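Local coordinates for erythrocyte membrane protein 1 (Plasmodium falciparum, PDB 2XU0), which probably binds host cell surface receptors as a malaria adhesin, this chain being its N-terminal segment and first Duffy-binding-like domain, which is linked to rosetting, at residues 269-278 and 290-298; 26-34 and 304-313. The protein carries 10 engineered substitutions. All blocks are in the same frame, centred on the assembly; numbering follows the deposited sequence.

Interaction 1. Residues 269-278 and 290-298; sequences TCSAPYYADY and SSHGKCGHN
Thr269 meets His297 after helix 249-268: His297 ND1 donates to Thr269 OG1 over 2.9 Å, the hydroxyl lying in the plane of the imidazole and at its edge. The chain then makes a type I turn from Thr269 to Ala272, and the carbonyls of Cys270 and Ala272 both receive the ammonium of Lys294. Lys294 NZ is 2.8 Å from Cys270 O, above that carbonyl plane, and 2.7 Å from Ala272 O, within the plane; bends at chi3 (67°) and chi4 (54°) curl the lysine chain back to reach the pair. Asn74 takes a further bond from NZ. In this disulfide-rich Duffy-binding-like fold, where helices are joined by long loops, Cys295 is tied to Cys189 of helix 186-204, and its SG rests against the methyl of Ala272. Tyr274 O accepts Lys294 N, while the Tyr274 OH shares a water with His292 O, weakly on the histidine side. The Ala276 methyl also touches Cys295 SG, and Ala276 O takes a nearly straight bond (164°) from Cys295 N. Asp277 OD1 is gripped twice, on its anti lone pair by Ser290 OG (2.7 Å) and on its syn lone pair by Gly293 N (2.9 Å). Ser290 OG in turn accepts from Tyr278 N at 3.0 Å.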
loop_
_atom_site.group_PDB
_atom_site.type_symbol
_atom_site.label_atom_id
_atom_site.label_comp_id
_atom_site.label_asym_id
_atom_site.label_seq_id
_atom_site.Cartn_x
_atom_site.Cartn_y
_atom_site.Cartn_z
ATOM N N THR A 269 9.569 13.504 4.125
ATOM C CA THR A 269 10.882 12.854 4.198
ATOM C C THR A 269 11.855 13.500 5.224
ATOM O O THR A 269 12.994 13.045 5.303
ATOM C CB THR A 269 11.542 12.803 2.822
ATOM O OG1 THR A 269 11.570 14.138 2.323
ATOM C CG2 THR A 269 10.856 11.852 1.863
ATOM N N CYS A 270 11.415 14.516 6.013
ATOM C CA CYS A 270 12.232 15.169 7.078
ATOM C C CYS A 270 13.057 14.146 7.894
ATOM O O CYS A 270 14.255 14.341 8.098
ATOM C CB CYS A 270 11.372 16.041 8.003
ATOM S SG CYS A 270 10.817 17.608 7.290
ATOM N N SER A 271 12.416 13.039 8.318
ATOM C CA SER A 271 13.026 11.982 9.142
ATOM C C SER A 271 13.474 10.771 8.362
ATOM O O SER A 271 13.830 9.761 8.971
ATOM C CB SER A 271 12.042 11.532 10.220
ATOM O OG SER A 271 10.841 11.073 9.617
ATOM N N ALA A 272 13.417 10.825 7.029
ATOM C CA ALA A 272 13.777 9.655 6.229
ATOM C C ALA A 272 15.254 9.344 6.427
ATOM O O ALA A 272 16.046 10.285 6.545
ATOM C CB ALA A 272 13.456 9.893 4.754
ATOM N N PRO A 273 15.644 8.055 6.556
ATOM C CA PRO A 273 17.069 7.742 6.758
ATOM C C PRO A 273 17.917 8.289 5.628
ATOM O O PRO A 273 17.442 8.343 4.482
ATOM C CB PRO A 273 17.105 6.213 6.726
ATOM C CG PRO A 273 15.721 5.787 7.018
ATOM C CD PRO A 273 14.843 6.823 6.426
ATOM N N TYR A 274 19.170 8.694 5.941
ATOM C CA TYR A 274 20.097 9.190 4.918
ATOM C C TYR A 274 20.317 8.167 3.816
ATOM O O TYR A 274 20.247 8.513 2.650
ATOM C CB TYR A 274 21.452 9.643 5.500
ATOM C CG TYR A 274 22.351 10.220 4.425
ATOM C CD1 TYR A 274 22.129 11.498 3.914
ATOM C CD2 TYR A 274 23.366 9.454 3.850
ATOM C CE1 TYR A 274 22.929 12.021 2.900
ATOM C CE2 TYR A 274 24.174 9.966 2.833
ATOM C CZ TYR A 274 23.958 11.255 2.371
ATOM O OH TYR A 274 24.749 11.769 1.371
ATOM N N TYR A 275 20.569 6.923 4.184
ATOM C CA TYR A 275 20.819 5.857 3.233
ATOM C C TYR A 275 19.512 5.158 2.866
ATOM O O TYR A 275 19.230 4.026 3.272
ATOM C CB TYR A 275 21.912 4.919 3.762
ATOM C CG TYR A 275 23.237 5.628 3.994
ATOM C CD1 TYR A 275 24.112 5.879 2.936
ATOM C CD2 TYR A 275 23.644 5.994 5.279
ATOM C CE1 TYR A 275 25.345 6.503 3.145
ATOM C CE2 TYR A 275 24.872 6.631 5.501
ATOM C CZ TYR A 275 25.719 6.884 4.430
ATOM O OH TYR A 275 26.934 7.507 4.626
ATOM N N ALA A 276 18.673 5.903 2.147
ATOM C CA ALA A 276 17.364 5.459 1.650
ATOM C C ALA A 276 17.018 6.299 0.440
ATOM O O ALA A 276 17.040 7.530 0.491
ATOM C CB ALA A 276 16.294 5.595 2.725
ATOM N N ASP A 277 16.735 5.636 -0.665
ATOM C CA ASP A 277 16.377 6.354 -1.888
ATOM C C ASP A 277 15.220 5.662 -2.579
ATOM O O ASP A 277 15.050 4.451 -2.413
ATOM C CB ASP A 277 17.595 6.462 -2.844
ATOM C CG ASP A 277 18.633 7.447 -2.349
ATOM O OD1 ASP A 277 18.444 8.668 -2.565
ATOM O OD2 ASP A 277 19.563 7.013 -1.633
ATOM N N TYR A 278 14.419 6.421 -3.336
ATOM C CA TYR A 278 13.300 5.815 -4.068
ATOM C C TYR A 278 13.804 5.287 -5.406
ATOM O O TYR A 278 14.489 6.008 -6.139
ATOM C CB TYR A 278 12.175 6.838 -4.298
ATOM C CG TYR A 278 10.888 6.207 -4.798
ATOM C CD1 TYR A 278 10.119 5.397 -3.968
ATOM C CD2 TYR A 278 10.438 6.427 -6.095
ATOM C CE1 TYR A 278 8.951 4.796 -4.425
ATOM C CE2 TYR A 278 9.235 5.875 -6.546
ATOM C CZ TYR A 278 8.495 5.061 -5.700
ATOM O OH TYR A 278 7.362 4.415 -6.126
ATOM N N SER A 290 16.225 8.580 -6.663
ATOM C CA SER A 290 16.599 9.815 -5.972
ATOM C C SER A 290 18.118 9.669 -5.749
ATOM O O SER A 290 18.602 8.538 -5.700
ATOM C CB SER A 290 15.837 9.973 -4.658
ATOM O OG SER A 290 16.075 8.876 -3.800
ATOM N N SER A 291 18.870 10.783 -5.678
ATOM C CA SER A 291 20.337 10.756 -5.649
ATOM C C SER A 291 21.037 11.067 -4.330
ATOM O O SER A 291 22.208 10.715 -4.181
ATOM C CB SER A 291 20.873 11.747 -6.681
ATOM O OG SER A 291 20.424 11.457 -7.990
ATOM N N HIS A 292 20.403 11.842 -3.452
ATOM C CA HIS A 292 21.078 12.342 -2.256
ATOM C C HIS A 292 20.547 11.828 -0.928
ATOM O O HIS A 292 20.801 12.421 0.125
ATOM C CB HIS A 292 21.187 13.885 -2.326
ATOM C CG HIS A 292 21.964 14.358 -3.521
ATOM N ND1 HIS A 292 21.349 15.040 -4.558
ATOM C CD2 HIS A 292 23.270 14.172 -3.837
ATOM C CE1 HIS A 292 22.298 15.270 -5.458
ATOM N NE2 HIS A 292 23.467 14.754 -5.080
ATOM N N GLY A 293 19.864 10.693 -0.982
ATOM C CA GLY A 293 19.345 10.037 0.209
ATOM C C GLY A 293 18.109 10.694 0.784
ATOM O O GLY A 293 17.539 11.626 0.198
ATOM N N LYS A 294 17.666 10.185 1.945
ATOM C CA LYS A 294 16.446 10.700 2.587
ATOM C C LYS A 294 15.220 10.666 1.605
ATOM O O LYS A 294 14.354 11.553 1.647
ATOM C CB LYS A 294 16.694 12.117 3.161
ATOM C CG LYS A 294 17.800 12.202 4.232
ATOM C CD LYS A 294 17.836 13.593 4.871
ATOM C CE LYS A 294 16.623 13.963 5.706
ATOM N NZ LYS A 294 16.345 12.955 6.759
ATOM N N CYS A 295 15.211 9.681 0.676
ATOM C CA CYS A 295 14.148 9.477 -0.326
ATOM C C CYS A 295 13.926 10.700 -1.225
ATOM O O CYS A 295 12.787 10.940 -1.649
ATOM C CB CYS A 295 12.839 9.032 0.333
ATOM S SG CYS A 295 13.004 7.685 1.522
ATOM N N GLY A 296 14.998 11.463 -1.503
ATOM C CA GLY A 296 14.909 12.663 -2.327
ATOM C C GLY A 296 14.489 13.923 -1.607
ATOM O O GLY A 296 14.121 14.911 -2.253
ATOM N N HIS A 297 14.574 13.917 -0.267
ATOM C CA HIS A 297 14.244 15.049 0.610
ATOM C C HIS A 297 14.912 16.351 0.161
ATOM O O HIS A 297 14.310 17.430 0.259
ATOM C CB HIS A 297 14.667 14.721 2.067
ATOM C CG HIS A 297 14.481 15.841 3.050
ATOM N ND1 HIS A 297 13.226 16.231 3.471
ATOM C CD2 HIS A 297 15.406 16.653 3.621
ATOM C CE1 HIS A 297 13.426 17.253 4.297
ATOM N NE2 HIS A 297 14.724 17.534 4.420
ATOM N N ASN A 298 16.152 16.263 -0.316
ATOM C CA ASN A 298 16.907 17.480 -0.677
ATOM C C ASN A 298 16.897 17.821 -2.155
ATOM O O ASN A 298 17.597 18.750 -2.532
ATOM C CB ASN A 298 18.383 17.338 -0.197
ATOM C CG ASN A 298 18.578 16.923 1.245
ATOM O OD1 ASN A 298 18.994 15.790 1.542
ATOM N ND2 ASN A 298 18.300 17.835 2.166
HETATM O O HOH W 1 23.904 13.708 -0.177
#

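Interaction 2. Residues 26-34 and 304-313; sequences LENIGIKIY and TYLDYVPQFL
Glu27, on the N-terminal-segment helix 22-39, reaches the turn that leads into helix 311-338 of the Duffy-binding-like domain, and with its neighbours it fastens the PfEMP1 N-terminal segment onto that domain. The polar part of the contact is a two-pronged grip by its carboxylate. Glu27 OE1 accepts Tyr305 N at 2.8 Å through its syn lone pair, and Glu27 OE2 accepts Thr304 OG1, also at 2.8 Å, from the syn side and somewhat out of the carboxylate plane. Glu27 OE2 also has a probable hydrogen bond to the Tyr278 hydroxyl. A side chain bent at chi2 (-82°) turns the carboxylate toward the 304-313 backbone. Thr304 OG1 passes the link on by accepting Leu306 N, an ST turn, so Glu27 grips a hydroxyl already tied to the loop.

The aromatic part is a cluster of Tyr34, Tyr305 and Tyr308. Tyr34 turns an edge toward the face of Tyr308 in an offset edge-to-face pair, the ring planes at 61°, while its CB makes a CH-pi contact over the same ring. Tyr305 meets Tyr34 obliquely, and Ile31 CG1 lies over one Tyr305 face, 3.8 Å from the ring centroid. The Tyr308 OH bonds to Thr258, which ties the cluster to helix 249-268.

Aliphatic and backbone packing fills the rest. Gly30 and Tyr308 are the nearest pair of CA atoms, 4.9 Å apart; lacking a side chain, Gly30 lays its backbone against both tyrosines, C against Tyr305 CB and O against Tyr308 CB. Ile33 CG2 touches the Tyr308 CB. Further back along the helix, Leu26 and Val309 cross at about a right angle, CB against CG1, with Val309 CG2 3.5 Å from Leu26 O, and Leu26 CD2 ends 4.1 Å from Leu313 CD1.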
loop_
_atom_site.group_PDB
_atom_site.type_symbol
_atom_site.label_atom_id
_atom_site.label_comp_id
_atom_site.label_asym_id
_atom_site.label_seq_id
_atom_site.Cartn_x
_atom_site.Cartn_y
_atom_site.Cartn_z
ATOM N N LEU A 26 2.411 1.077 -12.718
ATOM C CA LEU A 26 1.482 2.141 -12.320
ATOM C C LEU A 26 2.188 3.483 -12.262
ATOM O O LEU A 26 1.605 4.482 -12.679
ATOM C CB LEU A 26 0.751 1.817 -10.982
ATOM C CG LEU A 26 -0.090 0.518 -10.915
ATOM C CD1 LEU A 26 -0.393 0.127 -9.457
ATOM C CD2 LEU A 26 -1.357 0.625 -11.706
ATOM N N GLU A 27 3.428 3.515 -11.734
ATOM C CA GLU A 27 4.271 4.720 -11.655
ATOM C C GLU A 27 4.507 5.276 -13.081
ATOM O O GLU A 27 4.478 6.501 -13.307
ATOM C CB GLU A 27 5.639 4.370 -11.045
ATOM C CG GLU A 27 5.678 4.381 -9.528
ATOM C CD GLU A 27 5.855 5.746 -8.913
ATOM O OE1 GLU A 27 5.626 6.759 -9.609
ATOM O OE2 GLU A 27 6.154 5.802 -7.703
ATOM N N ASN A 28 4.703 4.381 -14.029
ATOM C CA ASN A 28 4.900 4.803 -15.408
ATOM C C ASN A 28 3.663 5.436 -16.023
ATOM O O ASN A 28 3.786 6.411 -16.766
ATOM C CB ASN A 28 5.528 3.739 -16.256
ATOM C CG ASN A 28 7.003 3.598 -15.979
ATOM O OD1 ASN A 28 7.770 4.556 -16.089
ATOM N ND2 ASN A 28 7.425 2.418 -15.572
ATOM N N ILE A 29 2.478 4.962 -15.644
ATOM C CA ILE A 29 1.254 5.601 -16.132
ATOM C C ILE A 29 1.031 6.898 -15.353
ATOM O O ILE A 29 0.656 7.889 -15.956
ATOM C CB ILE A 29 0.030 4.637 -16.149
ATOM C CG1 ILE A 29 0.323 3.425 -17.041
ATOM C CG2 ILE A 29 -1.228 5.385 -16.610
ATOM C CD1 ILE A 29 -0.599 2.207 -16.783
ATOM N N GLY A 30 1.370 6.900 -14.053
ATOM C CA GLY A 30 1.294 8.075 -13.187
ATOM C C GLY A 30 2.082 9.266 -13.710
ATOM O O GLY A 30 1.623 10.408 -13.599
ATOM N N ILE A 31 3.280 9.015 -14.257
ATOM C CA ILE A 31 4.156 10.035 -14.869
ATOM C C ILE A 31 3.397 10.701 -16.009
ATOM O O ILE A 31 3.435 11.922 -16.121
ATOM C CB ILE A 31 5.462 9.404 -15.472
ATOM C CG1 ILE A 31 6.406 8.953 -14.392
ATOM C CG2 ILE A 31 6.186 10.412 -16.411
ATOM C CD1 ILE A 31 7.613 8.345 -14.917
ATOM N N LYS A 32 2.761 9.890 -16.888
ATOM C CA LYS A 32 2.018 10.419 -18.030
ATOM C C LYS A 32 0.860 11.295 -17.556
ATOM O O LYS A 32 0.710 12.401 -18.068
ATOM C CB LYS A 32 1.516 9.298 -18.940
ATOM C CG LYS A 32 2.604 8.487 -19.603
ATOM C CD LYS A 32 2.063 7.823 -20.871
ATOM C CE LYS A 32 3.122 7.049 -21.622
ATOM N NZ LYS A 32 3.403 5.728 -20.993
ATOM N N ILE A 33 0.098 10.839 -16.532
ATOM C CA ILE A 33 -1.010 11.613 -15.962
ATOM C C ILE A 33 -0.519 12.964 -15.386
ATOM O O ILE A 33 -1.113 14.011 -15.659
ATOM C CB ILE A 33 -1.812 10.781 -14.920
ATOM C CG1 ILE A 33 -2.329 9.447 -15.496
ATOM C CG2 ILE A 33 -2.928 11.602 -14.252
ATOM C CD1 ILE A 33 -3.159 9.506 -16.876
ATOM N N TYR A 34 0.569 12.925 -14.610
ATOM C CA TYR A 34 1.161 14.113 -14.006
ATOM C C TYR A 34 1.583 15.090 -15.114
ATOM O O TYR A 34 1.303 16.282 -15.007
ATOM C CB TYR A 34 2.343 13.731 -13.087
ATOM C CG TYR A 34 3.131 14.919 -12.575
ATOM C CD1 TYR A 34 4.343 15.283 -13.163
ATOM C CD2 TYR A 34 2.625 15.735 -11.565
ATOM C CE1 TYR A 34 5.059 16.397 -12.717
ATOM C CE2 TYR A 34 3.320 16.863 -11.126
ATOM C CZ TYR A 34 4.537 17.190 -11.708
ATOM O OH TYR A 34 5.235 18.289 -11.273
ATOM N N THR A 304 8.420 10.125 -6.910
ATOM C CA THR A 304 7.226 9.307 -7.078
ATOM C C THR A 304 6.113 10.059 -7.784
ATOM O O THR A 304 5.983 11.290 -7.673
ATOM C CB THR A 304 6.748 8.680 -5.706
ATOM O OG1 THR A 304 5.604 7.859 -5.946
ATOM C CG2 THR A 304 6.330 9.728 -4.675
ATOM N N TYR A 305 5.255 9.270 -8.430
ATOM C CA TYR A 305 4.042 9.711 -9.115
ATOM C C TYR A 305 2.852 8.851 -8.668
ATOM O O TYR A 305 1.840 8.810 -9.349
ATOM C CB TYR A 305 4.245 9.685 -10.627
ATOM C CG TYR A 305 5.417 10.554 -11.050
ATOM C CD1 TYR A 305 5.257 11.927 -11.266
ATOM C CD2 TYR A 305 6.698 10.018 -11.174
ATOM C CE1 TYR A 305 6.338 12.726 -11.662
ATOM C CE2 TYR A 305 7.783 10.814 -11.550
ATOM C CZ TYR A 305 7.586 12.150 -11.847
ATOM O OH TYR A 305 8.674 12.897 -12.229
ATOM N N LEU A 306 2.948 8.214 -7.482
ATOM C CA LEU A 306 1.860 7.390 -6.947
ATOM C C LEU A 306 0.646 8.240 -6.636
ATOM O O LEU A 306 -0.478 7.762 -6.778
ATOM C CB LEU A 306 2.285 6.570 -5.729
ATOM C CG LEU A 306 3.165 5.327 -5.964
ATOM C CD1 LEU A 306 3.417 4.604 -4.640
ATOM C CD2 LEU A 306 2.531 4.343 -6.935
ATOM N N ASP A 307 0.857 9.536 -6.310
ATOM C CA ASP A 307 -0.255 10.458 -6.065
ATOM C C ASP A 307 -1.090 10.727 -7.355
ATOM O O ASP A 307 -2.085 11.452 -7.315
ATOM C CB ASP A 307 0.239 11.747 -5.382
ATOM C CG ASP A 307 1.383 12.493 -6.066
ATOM O OD1 ASP A 307 2.280 11.824 -6.643
ATOM O OD2 ASP A 307 1.439 13.739 -5.933
ATOM N N TYR A 308 -0.690 10.124 -8.489
ATOM C CA TYR A 308 -1.445 10.220 -9.752
ATOM C C TYR A 308 -1.952 8.845 -10.181
ATOM O O TYR A 308 -2.389 8.658 -11.317
ATOM C CB TYR A 308 -0.646 10.963 -10.848
ATOM C CG TYR A 308 -0.464 12.410 -10.459
ATOM C CD1 TYR A 308 -1.470 13.341 -10.694
ATOM C CD2 TYR A 308 0.611 12.804 -9.665
ATOM C CE1 TYR A 308 -1.376 14.644 -10.213
ATOM C CE2 TYR A 308 0.687 14.088 -9.134
ATOM C CZ TYR A 308 -0.301 15.011 -9.425
ATOM O OH TYR A 308 -0.204 16.302 -8.985
ATOM N N VAL A 309 -1.901 7.891 -9.252
ATOM C CA VAL A 309 -2.377 6.517 -9.487
ATOM C C VAL A 309 -3.708 6.344 -8.747
ATOM O O VAL A 309 -3.739 6.634 -7.545
ATOM C CB VAL A 309 -1.338 5.416 -9.059
ATOM C CG1 VAL A 309 -1.912 3.996 -9.232
ATOM C CG2 VAL A 309 -0.027 5.566 -9.826
ATOM N N PRO A 310 -4.809 5.856 -9.397
ATOM C CA PRO A 310 -6.045 5.623 -8.640
ATOM C C PRO A 310 -5.785 4.865 -7.344
ATOM O O PRO A 310 -5.053 3.869 -7.319
ATOM C CB PRO A 310 -6.928 4.815 -9.615
ATOM C CG PRO A 310 -6.446 5.224 -10.972
ATOM C CD PRO A 310 -4.963 5.458 -10.814
ATOM N N GLN A 311 -6.400 5.340 -6.274
ATOM C CA GLN A 311 -6.252 4.810 -4.913
ATOM C C GLN A 311 -6.505 3.305 -4.776
ATOM O O GLN A 311 -5.725 2.619 -4.110
ATOM C CB GLN A 311 -7.090 5.633 -3.924
ATOM C CG GLN A 311 -6.905 5.214 -2.460
ATOM C CD GLN A 311 -7.546 6.152 -1.516
ATOM O OE1 GLN A 311 -8.775 6.303 -1.488
ATOM N NE2 GLN A 311 -6.728 6.728 -0.634
ATOM N N PHE A 312 -7.582 2.793 -5.408
ATOM C CA PHE A 312 -7.913 1.372 -5.379
ATOM C C PHE A 312 -6.730 0.533 -5.921
ATOM O O PHE A 312 -6.414 -0.508 -5.362
ATOM C CB PHE A 312 -9.222 1.083 -6.187
ATOM C CG PHE A 312 -9.348 -0.396 -6.495
ATOM C CD1 PHE A 312 -9.636 -1.312 -5.484
ATOM C CD2 PHE A 312 -9.046 -0.887 -7.766
ATOM C CE1 PHE A 312 -9.588 -2.689 -5.729
ATOM C CE2 PHE A 312 -9.033 -2.263 -8.014
ATOM C CZ PHE A 312 -9.323 -3.156 -6.996
ATOM N N LEU A 313 -6.114 0.961 -7.033
ATOM C CA LEU A 313 -4.971 0.250 -7.625
ATOM C C LEU A 313 -3.745 0.255 -6.686
ATOM O O LEU A 313 -3.037 -0.752 -6.573
ATOM C CB LEU A 313 -4.613 0.854 -9.013
ATOM C CG LEU A 313 -5.720 0.714 -10.071
ATOM C CD1 LEU A 313 -5.347 1.429 -11.352
ATOM C CD2 LEU A 313 -6.110 -0.783 -10.303
#

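How the interactions relate
The two contacts are centred about 20 Å apart and are nested along the chain: interaction 1 closes a short loop around the strand pair 279-281 and 287-289, and the whole of it falls inside the far longer loop closed by interaction 2. Helix 249-268 runs into the first segment of interaction 1 and also flanks interaction 2. Direct contact comes through Tyr278, whose OH probably hydrogen-bonds Glu27 OE2 and whose CE2 packs on Thr304 CB. A crosslinked loop region of the Duffy-binding-like domain is thereby coupled to the site where the N-terminal segment docks, consistent with the segment and the domain packing as one body.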